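Local coordinates for SusD superfamily protein (Parabacteroides distasonis, PDB 3OTN), which probably binds nutrients, most likely glycans, at the bacterial outer membrane, at residues Y160-I165 and V197-Y201; Y213-A217 and A370-A374; Q306-Y312 and Y334-F340; N311-H315 and Q342-D346. All blocks are in the same frame, centred on the assembly; numbering follows the deposited sequence. Where two conformers were deposited one is given.

Contact 1 (Y160-I165 and V197-Y201)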
# COMPACT_ATOMS: atom_id res chain seq x y z
N TYR A 160 -5.79 17.81 1.83
CA TYR A 160 -4.41 17.86 2.27
C TYR A 160 -4.12 19.03 3.25
O TYR A 160 -3.56 18.81 4.32
CB TYR A 160 -3.44 17.98 1.09
CG TYR A 160 -3.04 16.73 0.34
CD1 TYR A 160 -1.90 16.01 0.69
CD2 TYR A 160 -3.73 16.34 -0.80
CE1 TYR A 160 -1.50 14.87 -0.06
CE2 TYR A 160 -3.35 15.21 -1.52
CZ TYR A 160 -2.23 14.49 -1.16
OH TYR A 160 -1.87 13.43 -1.92
N ASP A 161 -4.52 20.24 2.88
CA ASP A 161 -4.13 21.42 3.67
C ASP A 161 -4.88 21.55 5.00
O ASP A 161 -4.35 22.12 5.95
CB ASP A 161 -4.39 22.72 2.89
CG ASP A 161 -3.50 22.89 1.68
OD1 ASP A 161 -2.50 22.17 1.53
OD2 ASP A 161 -3.82 23.77 0.87
N GLU A 162 -6.13 21.08 5.05
CA GLU A 162 -6.97 21.22 6.24
C GLU A 162 -7.03 19.99 7.11
O GLU A 162 -7.26 20.11 8.32
CB GLU A 162 -8.40 21.65 5.84
CG GLU A 162 -8.45 23.04 5.19
CD GLU A 162 -9.82 23.45 4.65
OE1 GLU A 162 -10.85 23.13 5.29
OE2 GLU A 162 -9.85 24.12 3.58
N ILE A 163 -6.85 18.81 6.54
CA ILE A 163 -6.96 17.58 7.32
C ILE A 163 -5.63 16.84 7.42
O ILE A 163 -5.05 16.73 8.48
CB ILE A 163 -8.04 16.61 6.80
CG1 ILE A 163 -9.38 17.35 6.68
CG2 ILE A 163 -8.17 15.38 7.79
CD1 ILE A 163 -10.55 16.43 6.25
N ILE A 164 -5.16 16.33 6.29
CA ILE A 164 -4.03 15.41 6.29
C ILE A 164 -2.78 16.04 6.92
O ILE A 164 -2.22 15.48 7.85
CB ILE A 164 -3.74 14.89 4.88
CG1 ILE A 164 -4.94 14.13 4.30
CG2 ILE A 164 -2.49 14.01 4.86
CD1 ILE A 164 -4.75 13.73 2.81
N ILE A 165 -2.35 17.19 6.40
CA ILE A 165 -1.09 17.79 6.86
C ILE A 165 -1.20 18.29 8.31
O ILE A 165 -0.33 17.93 9.13
CB ILE A 165 -0.56 18.83 5.88
CG1 ILE A 165 -0.13 18.11 4.59
CG2 ILE A 165 0.58 19.65 6.49
CD1 ILE A 165 0.07 19.08 3.36
N VAL A 197 3.12 11.90 2.07
CA VAL A 197 2.19 13.00 1.85
C VAL A 197 2.85 14.18 1.13
O VAL A 197 2.37 14.62 0.11
CB VAL A 197 1.51 13.45 3.18
CG1 VAL A 197 0.81 14.79 3.02
CG2 VAL A 197 0.52 12.33 3.64
N TYR A 198 3.97 14.64 1.66
CA TYR A 198 4.67 15.76 1.05
C TYR A 198 5.29 15.45 -0.32
O TYR A 198 5.25 16.29 -1.21
CB TYR A 198 5.75 16.23 2.01
CG TYR A 198 5.27 17.10 3.15
CD1 TYR A 198 4.31 18.12 2.95
CD2 TYR A 198 5.89 17.04 4.39
CE1 TYR A 198 3.94 18.98 3.97
CE2 TYR A 198 5.52 17.91 5.42
CZ TYR A 198 4.56 18.87 5.22
OH TYR A 198 4.23 19.75 6.26
N LEU A 199 5.84 14.23 -0.49
CA LEU A 199 6.35 13.80 -1.78
C LEU A 199 5.23 13.81 -2.83
O LEU A 199 5.44 14.28 -3.96
CB LEU A 199 6.96 12.39 -1.69
CG LEU A 199 7.49 11.75 -2.97
CD1 LEU A 199 8.56 12.61 -3.63
CD2 LEU A 199 7.98 10.27 -2.64
N THR A 200 4.05 13.31 -2.46
CA THR A 200 2.88 13.26 -3.35
C THR A 200 2.35 14.65 -3.64
O THR A 200 2.02 14.97 -4.79
CB THR A 200 1.76 12.36 -2.75
OG1 THR A 200 2.30 11.07 -2.45
CG2 THR A 200 0.58 12.15 -3.74
N TYR A 201 2.27 15.50 -2.61
CA TYR A 201 1.86 16.90 -2.75
C TYR A 201 2.70 17.65 -3.76
O TYR A 201 2.18 18.48 -4.51
CB TYR A 201 1.93 17.59 -1.40
CG TYR A 201 1.12 18.86 -1.23
CD1 TYR A 201 1.52 20.04 -1.83
CD2 TYR A 201 0.01 18.90 -0.41
CE1 TYR A 201 0.82 21.22 -1.65
CE2 TYR A 201 -0.69 20.09 -0.20
CZ TYR A 201 -0.28 21.24 -0.83
OH TYR A 201 -0.94 22.43 -0.65

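Contact 2 (Y213-A217 and A370-A374)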
# COMPACT_ATOMS: atom_id res chain seq x y z
N TYR A 213 9.20 18.72 -1.69
CA TYR A 213 10.22 17.65 -1.72
C TYR A 213 11.17 17.77 -0.51
O TYR A 213 11.52 16.77 0.09
CB TYR A 213 11.08 17.69 -2.98
CG TYR A 213 10.35 17.37 -4.25
CD1 TYR A 213 9.83 16.11 -4.48
CD2 TYR A 213 10.25 18.32 -5.27
CE1 TYR A 213 9.21 15.78 -5.70
CE2 TYR A 213 9.62 18.03 -6.48
CZ TYR A 213 9.09 16.76 -6.68
OH TYR A 213 8.45 16.45 -7.86
N ALA A 214 11.59 19.00 -0.18
CA ALA A 214 12.49 19.19 0.96
C ALA A 214 11.78 18.84 2.27
O ALA A 214 12.38 18.24 3.16
CB ALA A 214 13.03 20.60 0.99
N GLU A 215 10.50 19.21 2.41
CA GLU A 215 9.75 18.83 3.63
C GLU A 215 9.65 17.31 3.75
O GLU A 215 9.73 16.77 4.86
CB GLU A 215 8.36 19.47 3.65
CG GLU A 215 8.40 20.98 3.82
CD GLU A 215 9.08 21.41 5.11
OE1 GLU A 215 8.71 20.88 6.18
OE2 GLU A 215 9.96 22.30 5.04
N SER A 216 9.46 16.62 2.62
CA SER A 216 9.41 15.13 2.58
C SER A 216 10.72 14.53 3.07
O SER A 216 10.72 13.71 4.00
CB SER A 216 9.12 14.60 1.16
OG SER A 216 9.12 13.16 1.10
N ALA A 217 11.80 14.94 2.42
CA ALA A 217 13.16 14.47 2.72
C ALA A 217 13.52 14.61 4.22
O ALA A 217 14.16 13.71 4.77
CB ALA A 217 14.22 15.18 1.82
N ALA A 370 12.88 12.26 -3.00
CA ALA A 370 12.68 13.63 -2.53
C ALA A 370 13.97 14.46 -2.59
O ALA A 370 13.95 15.64 -2.99
CB ALA A 370 12.11 13.63 -1.09
N GLN A 371 15.07 13.84 -2.14
CA GLN A 371 16.37 14.52 -2.04
C GLN A 371 16.86 14.94 -3.42
O GLN A 371 17.25 16.10 -3.61
CB GLN A 371 17.42 13.63 -1.33
CG GLN A 371 18.74 14.32 -1.07
CD GLN A 371 19.73 14.17 -2.23
OE1 GLN A 371 19.94 13.06 -2.72
NE2 GLN A 371 20.33 15.27 -2.66
N VAL A 372 16.83 14.01 -4.38
CA VAL A 372 17.28 14.35 -5.72
C VAL A 372 16.39 15.41 -6.39
O VAL A 372 16.88 16.25 -7.13
CB VAL A 372 17.49 13.12 -6.65
CG1 VAL A 372 16.16 12.53 -7.10
CG2 VAL A 372 18.33 13.54 -7.84
N ASN A 373 15.09 15.36 -6.12
CA ASN A 373 14.15 16.34 -6.65
C ASN A 373 14.34 17.71 -6.01
O ASN A 373 14.31 18.72 -6.69
CB ASN A 373 12.69 15.84 -6.47
CG ASN A 373 12.20 14.99 -7.65
OD1 ASN A 373 12.06 15.48 -8.76
ND2 ASN A 373 11.89 13.72 -7.39
N ALA A 374 14.52 17.77 -4.69
CA ALA A 374 14.80 19.05 -4.01
C ALA A 374 16.13 19.63 -4.46
O ALA A 374 16.19 20.76 -4.96
CB ALA A 374 14.77 18.90 -2.50

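Contact 3 (Q306-Y312 and Y334-F340). With EDO (1,2-ethanediol), chain O.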
# COMPACT_ATOMS: atom_id res chain seq x y z
N GLN A 306 12.37 -16.45 -4.96
CA GLN A 306 12.64 -15.18 -4.33
C GLN A 306 11.33 -14.43 -4.46
O GLN A 306 10.42 -14.75 -3.72
CB GLN A 306 13.87 -14.49 -4.96
CG GLN A 306 15.15 -15.30 -4.67
CD GLN A 306 15.57 -15.31 -3.19
OE1 GLN A 306 15.19 -14.45 -2.41
NE2 GLN A 306 16.40 -16.26 -2.83
N TYR A 307 11.19 -13.49 -5.38
CA TYR A 307 9.91 -12.81 -5.54
C TYR A 307 8.91 -13.60 -6.36
O TYR A 307 7.68 -13.39 -6.23
CB TYR A 307 10.14 -11.44 -6.16
CG TYR A 307 10.51 -10.32 -5.22
CD1 TYR A 307 10.80 -10.52 -3.87
CD2 TYR A 307 10.58 -9.01 -5.70
CE1 TYR A 307 11.07 -9.45 -3.02
CE2 TYR A 307 10.84 -7.93 -4.85
CZ TYR A 307 11.11 -8.16 -3.52
OH TYR A 307 11.41 -7.11 -2.68
N PHE A 308 9.41 -14.50 -7.21
CA PHE A 308 8.58 -15.27 -8.12
C PHE A 308 8.88 -16.75 -8.00
O PHE A 308 9.98 -17.14 -7.55
CB PHE A 308 8.77 -14.79 -9.58
CG PHE A 308 8.57 -13.32 -9.73
CD1 PHE A 308 7.31 -12.76 -9.55
CD2 PHE A 308 9.66 -12.46 -9.95
CE1 PHE A 308 7.14 -11.38 -9.66
CE2 PHE A 308 9.50 -11.10 -10.02
CZ PHE A 308 8.24 -10.54 -9.89
N PHE A 309 7.91 -17.57 -8.40
CA PHE A 309 8.09 -19.03 -8.52
C PHE A 309 7.37 -19.58 -9.73
O PHE A 309 6.50 -18.93 -10.31
CB PHE A 309 7.79 -19.79 -7.22
CG PHE A 309 6.32 -19.94 -6.85
CD1 PHE A 309 5.47 -18.85 -6.75
CD2 PHE A 309 5.83 -21.20 -6.47
CE1 PHE A 309 4.12 -19.00 -6.33
CE2 PHE A 309 4.49 -21.37 -6.06
CZ PHE A 309 3.64 -20.27 -5.98
N THR A 310 7.83 -20.75 -10.16
CA THR A 310 7.38 -21.39 -11.41
C THR A 310 7.14 -22.90 -11.25
O THR A 310 6.66 -23.54 -12.18
CB THR A 310 8.46 -21.23 -12.51
OG1 THR A 310 9.66 -21.87 -12.07
CG2 THR A 310 8.77 -19.78 -12.79
N ASN A 311 7.52 -23.47 -10.11
CA ASN A 311 7.21 -24.84 -9.79
C ASN A 311 6.98 -25.01 -8.27
O ASN A 311 7.43 -24.19 -7.46
CB ASN A 311 8.33 -25.77 -10.30
CG ASN A 311 9.62 -25.61 -9.52
OD1 ASN A 311 9.67 -25.87 -8.32
ND2 ASN A 311 10.68 -25.20 -10.19
N TYR A 312 6.26 -26.06 -7.92
CA TYR A 312 6.03 -26.41 -6.51
C TYR A 312 5.69 -27.89 -6.47
O TYR A 312 6.11 -28.63 -7.36
CB TYR A 312 4.97 -25.49 -5.85
CG TYR A 312 5.18 -25.31 -4.36
CD1 TYR A 312 6.25 -24.57 -3.87
CD2 TYR A 312 4.32 -25.91 -3.42
CE1 TYR A 312 6.49 -24.44 -2.47
CE2 TYR A 312 4.55 -25.78 -2.04
CZ TYR A 312 5.62 -25.04 -1.58
OH TYR A 312 5.82 -24.94 -0.23
N TYR A 334 5.02 -17.70 -14.48
CA TYR A 334 5.49 -17.03 -13.28
C TYR A 334 4.32 -16.73 -12.33
O TYR A 334 3.25 -16.30 -12.75
CB TYR A 334 6.19 -15.72 -13.61
CG TYR A 334 7.36 -15.85 -14.59
CD1 TYR A 334 8.52 -16.53 -14.22
CD2 TYR A 334 7.32 -15.22 -15.83
CE1 TYR A 334 9.61 -16.62 -15.10
CE2 TYR A 334 8.39 -15.31 -16.72
CZ TYR A 334 9.54 -16.00 -16.35
OH TYR A 334 10.59 -16.05 -17.26
N TYR A 335 4.56 -16.96 -11.04
CA TYR A 335 3.64 -16.57 -9.99
C TYR A 335 4.40 -15.82 -8.91
O TYR A 335 5.63 -16.00 -8.75
CB TYR A 335 2.95 -17.80 -9.43
CG TYR A 335 2.07 -18.45 -10.46
CD1 TYR A 335 0.73 -18.07 -10.58
CD2 TYR A 335 2.57 -19.39 -11.37
CE1 TYR A 335 -0.10 -18.62 -11.58
CE2 TYR A 335 1.75 -19.96 -12.37
CZ TYR A 335 0.42 -19.57 -12.45
OH TYR A 335 -0.41 -20.12 -13.41
N ILE A 336 3.68 -14.97 -8.18
CA ILE A 336 4.26 -14.22 -7.08
C ILE A 336 4.47 -15.11 -5.86
O ILE A 336 3.53 -15.68 -5.33
CB ILE A 336 3.44 -12.98 -6.72
CG1 ILE A 336 3.49 -11.98 -7.88
CG2 ILE A 336 4.04 -12.35 -5.43
CD1 ILE A 336 2.23 -11.08 -8.06
N TYR A 337 5.74 -15.23 -5.46
CA TYR A 337 6.20 -15.94 -4.28
C TYR A 337 6.54 -15.00 -3.13
O TYR A 337 6.75 -15.45 -2.00
CB TYR A 337 7.48 -16.73 -4.63
CG TYR A 337 7.82 -17.89 -3.74
CD1 TYR A 337 6.99 -19.00 -3.66
CD2 TYR A 337 8.99 -17.88 -2.96
CE1 TYR A 337 7.32 -20.10 -2.84
CE2 TYR A 337 9.31 -18.98 -2.13
CZ TYR A 337 8.48 -20.08 -2.09
OH TYR A 337 8.80 -21.15 -1.28
N LYS A 338 6.55 -13.69 -3.39
CA LYS A 338 6.97 -12.65 -2.40
C LYS A 338 6.28 -12.76 -1.03
O LYS A 338 6.89 -12.50 0.02
CB LYS A 338 6.75 -11.29 -3.04
CG LYS A 338 7.36 -10.12 -2.39
CD LYS A 338 7.29 -8.93 -3.35
CE LYS A 338 7.73 -7.69 -2.64
NZ LYS A 338 7.90 -6.53 -3.54
N PHE A 339 5.04 -13.23 -1.04
CA PHE A 339 4.20 -13.30 0.17
C PHE A 339 3.80 -14.73 0.53
O PHE A 339 2.81 -14.93 1.19
CB PHE A 339 2.96 -12.44 -0.06
CG PHE A 339 3.28 -11.06 -0.59
CD1 PHE A 339 4.04 -10.18 0.18
CD2 PHE A 339 2.83 -10.64 -1.84
CE1 PHE A 339 4.32 -8.89 -0.28
CE2 PHE A 339 3.12 -9.35 -2.30
CZ PHE A 339 3.86 -8.48 -1.51
N PHE A 340 4.63 -15.70 0.17
CA PHE A 340 4.36 -17.12 0.36
C PHE A 340 4.70 -17.57 1.80
O PHE A 340 5.81 -18.01 2.12
CB PHE A 340 5.12 -17.89 -0.72
CG PHE A 340 4.71 -19.33 -0.89
CD1 PHE A 340 5.24 -20.34 -0.06
CD2 PHE A 340 3.89 -19.71 -1.96
CE1 PHE A 340 4.89 -21.69 -0.29
CE2 PHE A 340 3.54 -21.00 -2.15
CZ PHE A 340 4.05 -22.01 -1.33
C1 EDO O . 9.81 -25.31 -14.06
O1 EDO O . 10.51 -24.70 -12.97
C2 EDO O . 10.30 -24.71 -15.38
O2 EDO O . 9.80 -23.38 -15.50

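Contact 4 (N311-H315 and Q342-D346). With EDO (1,2-ethanediol), chain O.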
# COMPACT_ATOMS: atom_id res chain seq x y z
N ASN A 311 7.52 -23.47 -10.11
CA ASN A 311 7.21 -24.84 -9.79
C ASN A 311 6.98 -25.01 -8.27
O ASN A 311 7.43 -24.19 -7.46
CB ASN A 311 8.33 -25.77 -10.30
CG ASN A 311 9.62 -25.61 -9.52
OD1 ASN A 311 9.67 -25.87 -8.32
ND2 ASN A 311 10.68 -25.20 -10.19
N TYR A 312 6.26 -26.06 -7.92
CA TYR A 312 6.03 -26.41 -6.51
C TYR A 312 5.69 -27.89 -6.47
O TYR A 312 6.11 -28.63 -7.36
CB TYR A 312 4.97 -25.49 -5.85
CG TYR A 312 5.18 -25.31 -4.36
CD1 TYR A 312 6.25 -24.57 -3.87
CD2 TYR A 312 4.32 -25.91 -3.42
CE1 TYR A 312 6.49 -24.44 -2.47
CE2 TYR A 312 4.55 -25.78 -2.04
CZ TYR A 312 5.62 -25.04 -1.58
OH TYR A 312 5.82 -24.94 -0.23
N LYS A 313 5.13 -28.39 -5.38
CA LYS A 313 4.66 -29.77 -5.32
C LYS A 313 3.19 -29.73 -4.99
O LYS A 313 2.72 -28.80 -4.33
CB LYS A 313 5.42 -30.55 -4.23
CG LYS A 313 6.95 -30.53 -4.37
CD LYS A 313 7.64 -31.58 -3.46
CE LYS A 313 9.15 -31.33 -3.36
NZ LYS A 313 9.88 -32.43 -2.67
N GLY A 314 2.45 -30.73 -5.45
CA GLY A 314 1.05 -30.88 -5.08
C GLY A 314 0.94 -31.19 -3.59
O GLY A 314 1.76 -31.90 -3.04
N HIS A 315 -0.08 -30.63 -2.95
CA HIS A 315 -0.25 -30.85 -1.51
C HIS A 315 -0.82 -32.26 -1.29
O HIS A 315 -1.67 -32.69 -2.08
CB HIS A 315 -1.18 -29.78 -0.93
CG HIS A 315 -1.25 -29.81 0.56
ND1 HIS A 315 -2.14 -30.61 1.25
CD2 HIS A 315 -0.55 -29.13 1.50
CE1 HIS A 315 -1.99 -30.42 2.55
NE2 HIS A 315 -1.03 -29.53 2.72
N GLN A 342 4.88 -19.99 4.02
CA GLN A 342 5.07 -21.39 3.72
C GLN A 342 4.37 -22.32 4.71
O GLN A 342 3.80 -23.33 4.31
CB GLN A 342 6.55 -21.72 3.65
CG GLN A 342 6.81 -23.13 3.12
CD GLN A 342 8.21 -23.30 2.58
OE1 GLN A 342 9.19 -22.84 3.21
NE2 GLN A 342 8.33 -23.93 1.40
N VAL A 343 4.39 -21.97 5.99
CA VAL A 343 3.63 -22.72 7.00
C VAL A 343 2.13 -22.70 6.67
O VAL A 343 1.46 -23.72 6.77
CB VAL A 343 3.91 -22.22 8.45
CG1 VAL A 343 2.95 -22.87 9.44
CG2 VAL A 343 5.39 -22.56 8.83
N ALA A 344 1.62 -21.55 6.25
CA ALA A 344 0.20 -21.42 5.92
C ALA A 344 -0.15 -22.28 4.69
O ALA A 344 -1.16 -23.03 4.69
CB ALA A 344 -0.19 -19.95 5.73
N VAL A 345 0.70 -22.20 3.68
CA VAL A 345 0.43 -22.87 2.40
C VAL A 345 0.60 -24.37 2.54
O VAL A 345 -0.24 -25.11 2.04
CB VAL A 345 1.32 -22.31 1.25
CG1 VAL A 345 1.12 -23.10 -0.10
CG2 VAL A 345 1.05 -20.80 1.04
N ASP A 346 1.67 -24.82 3.17
CA ASP A 346 1.96 -26.24 3.29
C ASP A 346 1.16 -26.97 4.36
O ASP A 346 0.94 -28.19 4.23
CB ASP A 346 3.44 -26.51 3.60
CG ASP A 346 4.38 -26.14 2.46
OD1 ASP A 346 3.95 -25.88 1.32
OD2 ASP A 346 5.59 -26.11 2.74
C1 EDO O . 9.81 -25.31 -14.06
O1 EDO O . 10.51 -24.70 -12.97
C2 EDO O . 10.30 -24.71 -15.38
O2 EDO O . 9.80 -23.38 -15.50

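Contact 1 (Y160-I165 and V197-Y201)
Tyr201 and Asp161 form the polar link of this helix pair. The phenol OH of Tyr201 donates to Asp161 OD1 at 2.7 Å, and Asp161 OD1 accepts through its syn lone pair, on the side of the second oxygen. Asp161 OD2 is paired with Lys157, so the carboxylate at this partly exposed margin probably stays charged and a strong acceptor.

Aromatic contact lies deeper. Tyr201 turns its edge toward the face of Tyr160 in an offset edge-to-face pair, centroids 5.4 Å apart and planes at 90°. With CG anti to its backbone nitrogen (chi1 -160°), Tyr201 is cast across the gap between the helices; a tyrosine suits the place because it spans this gap and still ends in a donor.

Branched aliphatic side chains fill the rest. Val197 splits its methyls: CG1 lies at the edge of the Tyr160 ring, 3.8 Å from CD1, and also touches Ile165, while CG2 meets Ile164 CG2 at 3.7 Å. Ile165 CD1 reaches Tyr201 CD2 at 3.8 Å and rests near Tyr198 CE1 as well. Thr200 turns its methyl CG2 to Tyr160 OH, 3.3 Å away, and gives its hydroxyl to Asp196 O within its own helix.

The two segments run nearly antiparallel at 157°, their axes 12.2 Å apart, a wide spacing that large rings can fill. Phe127 of helix 108-133 touches both Tyr160 and Thr200, adding a third helix. Such layered antiparallel helices are consistent with the TPR-like helical scaffold of SusD proteins.

Contact 2 (Y213-A217 and A370-A374)
Tyr213 lays one face of its ring on Asn373, whose CB stands 3.4 Å from the ring centroid, almost along the ring normal, in a CH-pi contact. The asparagine amide continues over the same ring almost parallel to it, the planes 10° apart. Tyr213 CG is anti to its own carbonyl carbon (chi1 -67°), which swings the ring alongside helix 360-375. Asn373 offers a flat amide to a flat ring, and the hydrogen bond from ND2 to Glu369 O probably helps to fix its rotation.

Nearer the backbones, alanines let the two helices close in. Ala370 CB packs against Tyr213 O at 3.4 Å and against Ala217 CB at 3.9 Å, while Ala374 CB meets Tyr213 CB at 3.9 Å. Ser216 OG lies 3.7 Å from Ala370 CB but is hydrogen-bonded to Ala195 O. Replacing Tyr213 with an alanine would probably leave the Asn373 CB and amide without their aromatic cover and open a gap beside Leu199 of helix 187-202.

With axes 8.1 Å apart at 147°, this is close antiparallel helix packing through small residues, joining two distant parts of the chain within the helical SusD fold.

Contact 3 (Q306-Y312 and Y334-F340)
An aromatic cluster beside a small antiparallel sheet defines this contact, where Phe309 and Tyr335 make a hydrogen-bonded pair. Phe309 N donates to Tyr335 O at 2.8 Å, and Tyr335 N returns a bond to Phe309 O at 2.9 Å. Beyond the pair, Tyr337 N donates a hydrogen bond to Tyr307 O at 2.8 Å, as the chain enters the type I turn from Tyr337 to Phe340.

Phe340 joins the other rings of the cluster, Tyr312 lying past a corner of the chain at Thr310. One face of Phe309 receives Tyr337 CD1, 3.4 Å from Phe309 CG, in an oblique pair. Phe340 points its edge at the Phe309 face, planes at 69°, and brings its CZ over a face of Tyr312, 3.4 Å from CZ of that ring, again obliquely. Flat rings suit the place, since each can offer both face and edge.

At Tyr307 a CH-pi contact forms: the extended Lys338 chain runs over the ring with CD 3.7 Å from the centroid, carrying NZ onward to a salt bridge with Glu421 and hydrogen bonds to Cys419 O and Asp417 O.

Strand 308-312 is the middle strand of the sheet, between 329-331 and 334-336. Pro287 of strand 286-287 touches Phe308 and Ile336, Val292 of helix 289-292 also meets Phe308, and helix 342-348 packs Val345 against Phe340.

Contact 4 (N311-H315 and Q342-D346)
Tyr312 meets Asp346 and Gln342 where the end of a β-strand docks by polar contacts on a short helix, 342-348, within the SusD-family fold. The tight part is the phenol oxygen. Tyr312 OH donates to Asp346 OD1 at 2.6 Å, where Asp346 OD1 accepts on its syn lone pair, and it takes a bond from Gln342 NE2 at 3.2 Å along an almost straight path, the N-H...O angle being 175°. Both partners lie near the plane of the ring, at its hydroxyl edge. They are one helical turn apart, as the backbone hydrogen bond from Asp346 N to Gln342 O shows, and so can address one oxygen together. Tyrosine suits the spot because its hydroxyl can give and take at once; a phenylalanine here would probably leave Asp346 OD1 and Gln342 NE2 without this shared mate and let the Gln342 amide turn more freely.

The other side is looser. Only 210 Å² is buried in all, Gln342 is exposed, and Val345 CG1 comes no nearer than 4.8 Å, to Tyr312 CE2. At the far end of the strand segment, Asn311 ND2 donates to O1 of an ethanediol, probably from the crystallisation liquor, at 2.8 Å, and Thr310 OG1 accepts from the same oxygen.

His315 makes a second, separate link. Its CG is anti to the backbone nitrogen (chi1 -172°), extending the ring toward the helix, while ND1 is hydrogen-bonded to Ser317 OG. NE2 then donates to Asp346 O at 2.8 Å, with the acceptor near the imidazole plane but the nitrogen well above the plane of the carbonyl.

How the contacts relate
The four contacts form two pairs on widely separated parts of one chain. Contacts 1 and 2, with centres 14 Å apart, belong to the helical part: helices 187-202 and 210-225 follow each other in sequence and touch, Tyr198 packing on Glu215 and Leu199 on Ser216. Contacts 3 and 4, with centres 11 Å apart, share strand 308-312 and join it to strand 334-336 and then to helix 342-348, which follows. Between the pairs, contacts 1 and 3 lie 36 Å apart centre to centre. Contact 1 closes first along the chain; contact 2 then brackets the residues of contacts 3 and 4, so helix 360-375, later in sequence than the sheet, packs back on helix 210-225.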